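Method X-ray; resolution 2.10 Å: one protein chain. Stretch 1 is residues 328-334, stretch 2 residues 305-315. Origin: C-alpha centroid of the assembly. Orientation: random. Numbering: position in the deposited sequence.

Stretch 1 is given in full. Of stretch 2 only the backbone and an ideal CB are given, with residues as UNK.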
# COMPACT_ATOMS: atom_id res chain seq x y z
N VAL A 328 -7.71 -5.39 15.09
CA VAL A 328 -7.28 -4.47 14.06
C VAL A 328 -6.44 -5.22 13.04
O VAL A 328 -5.51 -5.95 13.38
CB VAL A 328 -6.51 -3.26 14.64
CG1 VAL A 328 -5.89 -2.42 13.53
CG2 VAL A 328 -7.45 -2.38 15.48
N ILE A 329 -6.79 -5.07 11.77
CA ILE A 329 -6.11 -5.77 10.71
C ILE A 329 -5.70 -4.77 9.62
O ILE A 329 -6.28 -3.69 9.51
CB ILE A 329 -6.96 -6.93 10.12
CG1 ILE A 329 -8.27 -6.44 9.52
CG2 ILE A 329 -7.26 -8.00 11.18
CD1 ILE A 329 -8.91 -7.46 8.59
N SER A 330 -4.69 -5.14 8.86
CA SER A 330 -4.31 -4.40 7.68
C SER A 330 -4.65 -5.31 6.52
O SER A 330 -4.08 -6.41 6.40
CB SER A 330 -2.81 -4.10 7.71
OG SER A 330 -2.38 -3.60 6.45
N LEU A 331 -5.59 -4.89 5.68
CA LEU A 331 -5.80 -5.58 4.43
C LEU A 331 -4.91 -4.90 3.40
O LEU A 331 -5.18 -3.76 2.97
CB LEU A 331 -7.28 -5.58 4.02
CG LEU A 331 -7.68 -5.89 2.57
CD1 LEU A 331 -7.26 -7.28 2.13
CD2 LEU A 331 -9.19 -5.73 2.43
N SER A 332 -3.84 -5.58 3.01
CA SER A 332 -2.89 -5.05 2.04
C SER A 332 -3.30 -5.43 0.64
O SER A 332 -3.58 -6.58 0.38
CB SER A 332 -1.48 -5.61 2.28
OG SER A 332 -0.90 -5.09 3.47
N LEU A 333 -3.34 -4.44 -0.25
CA LEU A 333 -3.52 -4.71 -1.66
C LEU A 333 -2.25 -4.21 -2.30
O LEU A 333 -2.01 -2.99 -2.38
CB LEU A 333 -4.77 -3.99 -2.16
CG LEU A 333 -6.07 -4.41 -1.48
CD1 LEU A 333 -7.18 -3.42 -1.80
CD2 LEU A 333 -6.48 -5.82 -1.89
N ALA A 334 -1.41 -5.15 -2.69
CA ALA A 334 -0.06 -4.86 -3.14
C ALA A 334 0.08 -5.26 -4.58
O ALA A 334 -0.20 -6.40 -4.93
CB ALA A 334 0.96 -5.59 -2.30
N UNK A 305 -13.32 -7.87 -9.60
CA UNK A 305 -12.74 -9.12 -9.06
C UNK A 305 -11.86 -8.88 -7.84
O UNK A 305 -11.91 -9.63 -6.87
CB UNK A 305 -11.92 -9.83 -10.14
N UNK A 306 -11.05 -7.83 -7.90
CA UNK A 306 -10.18 -7.48 -6.78
C UNK A 306 -10.97 -7.13 -5.52
O UNK A 306 -10.72 -7.67 -4.45
CB UNK A 306 -9.28 -6.31 -7.17
N UNK A 307 -11.98 -6.27 -5.67
CA UNK A 307 -12.88 -5.91 -4.56
C UNK A 307 -13.51 -7.16 -3.95
O UNK A 307 -13.45 -7.37 -2.74
CB UNK A 307 -13.97 -4.95 -5.04
N UNK A 308 -14.10 -8.01 -4.79
CA UNK A 308 -14.79 -9.21 -4.30
C UNK A 308 -13.79 -10.18 -3.65
O UNK A 308 -14.02 -10.67 -2.53
CB UNK A 308 -15.53 -9.90 -5.44
N UNK A 309 -12.68 -10.44 -4.33
CA UNK A 309 -11.61 -11.24 -3.75
C UNK A 309 -11.16 -10.76 -2.38
O UNK A 309 -10.99 -11.56 -1.46
CB UNK A 309 -10.41 -11.25 -4.70
N UNK A 310 -10.97 -9.45 -2.23
CA UNK A 310 -10.51 -8.86 -0.96
C UNK A 310 -11.58 -8.94 0.14
O UNK A 310 -11.27 -9.22 1.30
CB UNK A 310 -10.11 -7.40 -1.18
N UNK A 311 -12.83 -8.68 -0.22
CA UNK A 311 -13.92 -8.79 0.76
C UNK A 311 -14.07 -10.25 1.15
O UNK A 311 -14.29 -10.57 2.34
CB UNK A 311 -15.23 -8.24 0.20
N UNK A 312 -13.93 -11.13 0.15
CA UNK A 312 -13.96 -12.59 0.36
C UNK A 312 -12.88 -13.05 1.32
O UNK A 312 -13.14 -13.84 2.24
CB UNK A 312 -13.80 -13.32 -0.97
N UNK A 313 -11.66 -12.55 1.12
CA UNK A 313 -10.55 -12.92 1.99
C UNK A 313 -10.81 -12.49 3.44
O UNK A 313 -10.52 -13.23 4.38
CB UNK A 313 -9.25 -12.29 1.48
N UNK A 314 -11.35 -11.29 3.62
CA UNK A 314 -11.63 -10.80 4.97
C UNK A 314 -12.74 -11.63 5.64
O UNK A 314 -12.65 -11.96 6.84
CB UNK A 314 -12.03 -9.32 4.92
N UNK A 315 -13.77 -11.97 4.87
CA UNK A 315 -14.91 -12.75 5.37
C UNK A 315 -14.42 -14.12 5.83
O UNK A 315 -14.76 -14.56 6.92
CB UNK A 315 -15.99 -12.90 4.30

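The strand offers the helix one face: Ile 329, Leu 331 and Leu 333 point toward it, while the residues between them lie out of reach. That face carries only methyl-tipped chains, with no charge and no polar side-chain group, and the two elements run roughly antiparallel, at 151°, so the helix climbs from Leu 333 back to Ile 329.

Position 305 has no strand atom near its CB and suits almost any helix-tolerant residue; it is Ser 305, whose OG is hydrogen-bonded elsewhere in the structure.

At 306 the CA-to-CB bond points sideways and nothing of the strand lies within 5.5 Å of the ideal CB. A small residue would leave Leu 333 untouched, so a medium apolar chain such as valine, isoleucine or leucine fits. It is Val 306, in the t rotamer, whose CG1 comes to 4.5 Å from Leu 333 CD2.

Position 307 points away and 308 is out of reach, so the strand sets no rule for either; they are Ile 307 and Gln 308.

Position 309 is also out of reach. Its helical phi/psi suits any ordinary residue, but an ideal CB at 309 would stand 3.1 Å from the carbonyl O of 305, which makes glycine comfortable. It is Gly 309.

At 310 the bond points toward the leucines: the ideal CB is already 4.0 Å from Leu 333 CD2 and 4.1 Å from Leu 331 CD2. One methyl makes contact with both, so a small residue fits, alanine above all, perhaps serine. Ala 310 touches both leucines through its CB.

The strand sets no rule at 311, which points away, or at 315, out of reach; many helix-forming residues would do, and they are Ala 311 and Ala 315. At 312, out of reach, an ideal CB would be crowded by the carbonyl O of 308; glycine eases this, and the residue is Gly 312.

At 313 CB points toward the strand but stops 5.4 Å from Leu 331 CD1, leaving room for a longer apolar chain: leucine, methionine or isoleucine. Leu 313 spans the gap, its CD2 4.4 Å from Leu 331 CD1.

Position 314 faces the strand with its CB 5.2 Å from both Ile 329 CD1 and Leu 331 CD2. Valine, isoleucine or threonine would fill that space. In Thr 314, CG2 meets Ile 329 CD1 at 4.0 Å, while OG1 lies 3.8 Å from Leu 331 CD2. Thr 314 OG1 donates back along the helix to Ala 310 O, at 3.0 Å, so the hydroxyl is satisfied although the strand's side chains offer it no partner.

Stretch 2 305-315: SVIQGAAGLTA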
# COMPACT_ATOMS: atom_id res chain seq x y z
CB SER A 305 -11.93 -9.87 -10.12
OG SER A 305 -12.77 -10.30 -11.17
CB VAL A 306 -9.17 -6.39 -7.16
CG1 VAL A 306 -8.30 -6.03 -5.96
CG2 VAL A 306 -8.32 -6.89 -8.32
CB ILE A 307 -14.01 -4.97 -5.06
CG1 ILE A 307 -13.42 -3.61 -5.44
CG2 ILE A 307 -15.12 -4.85 -4.01
CD1 ILE A 307 -14.32 -2.75 -6.31
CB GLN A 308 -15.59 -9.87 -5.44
CG GLN A 308 -16.28 -11.17 -5.05
CD GLN A 308 -17.19 -11.02 -3.82
OE1 GLN A 308 -18.19 -10.30 -3.86
NE2 GLN A 308 -16.83 -11.71 -2.73
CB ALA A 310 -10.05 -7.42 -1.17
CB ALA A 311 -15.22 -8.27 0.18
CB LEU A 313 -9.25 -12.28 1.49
CG LEU A 313 -7.93 -12.64 2.19
CD1 LEU A 313 -7.49 -14.06 1.82
CD2 LEU A 313 -6.88 -11.63 1.77
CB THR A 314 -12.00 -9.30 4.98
OG1 THR A 314 -11.05 -8.57 4.19
CG2 THR A 314 -11.98 -8.75 6.39
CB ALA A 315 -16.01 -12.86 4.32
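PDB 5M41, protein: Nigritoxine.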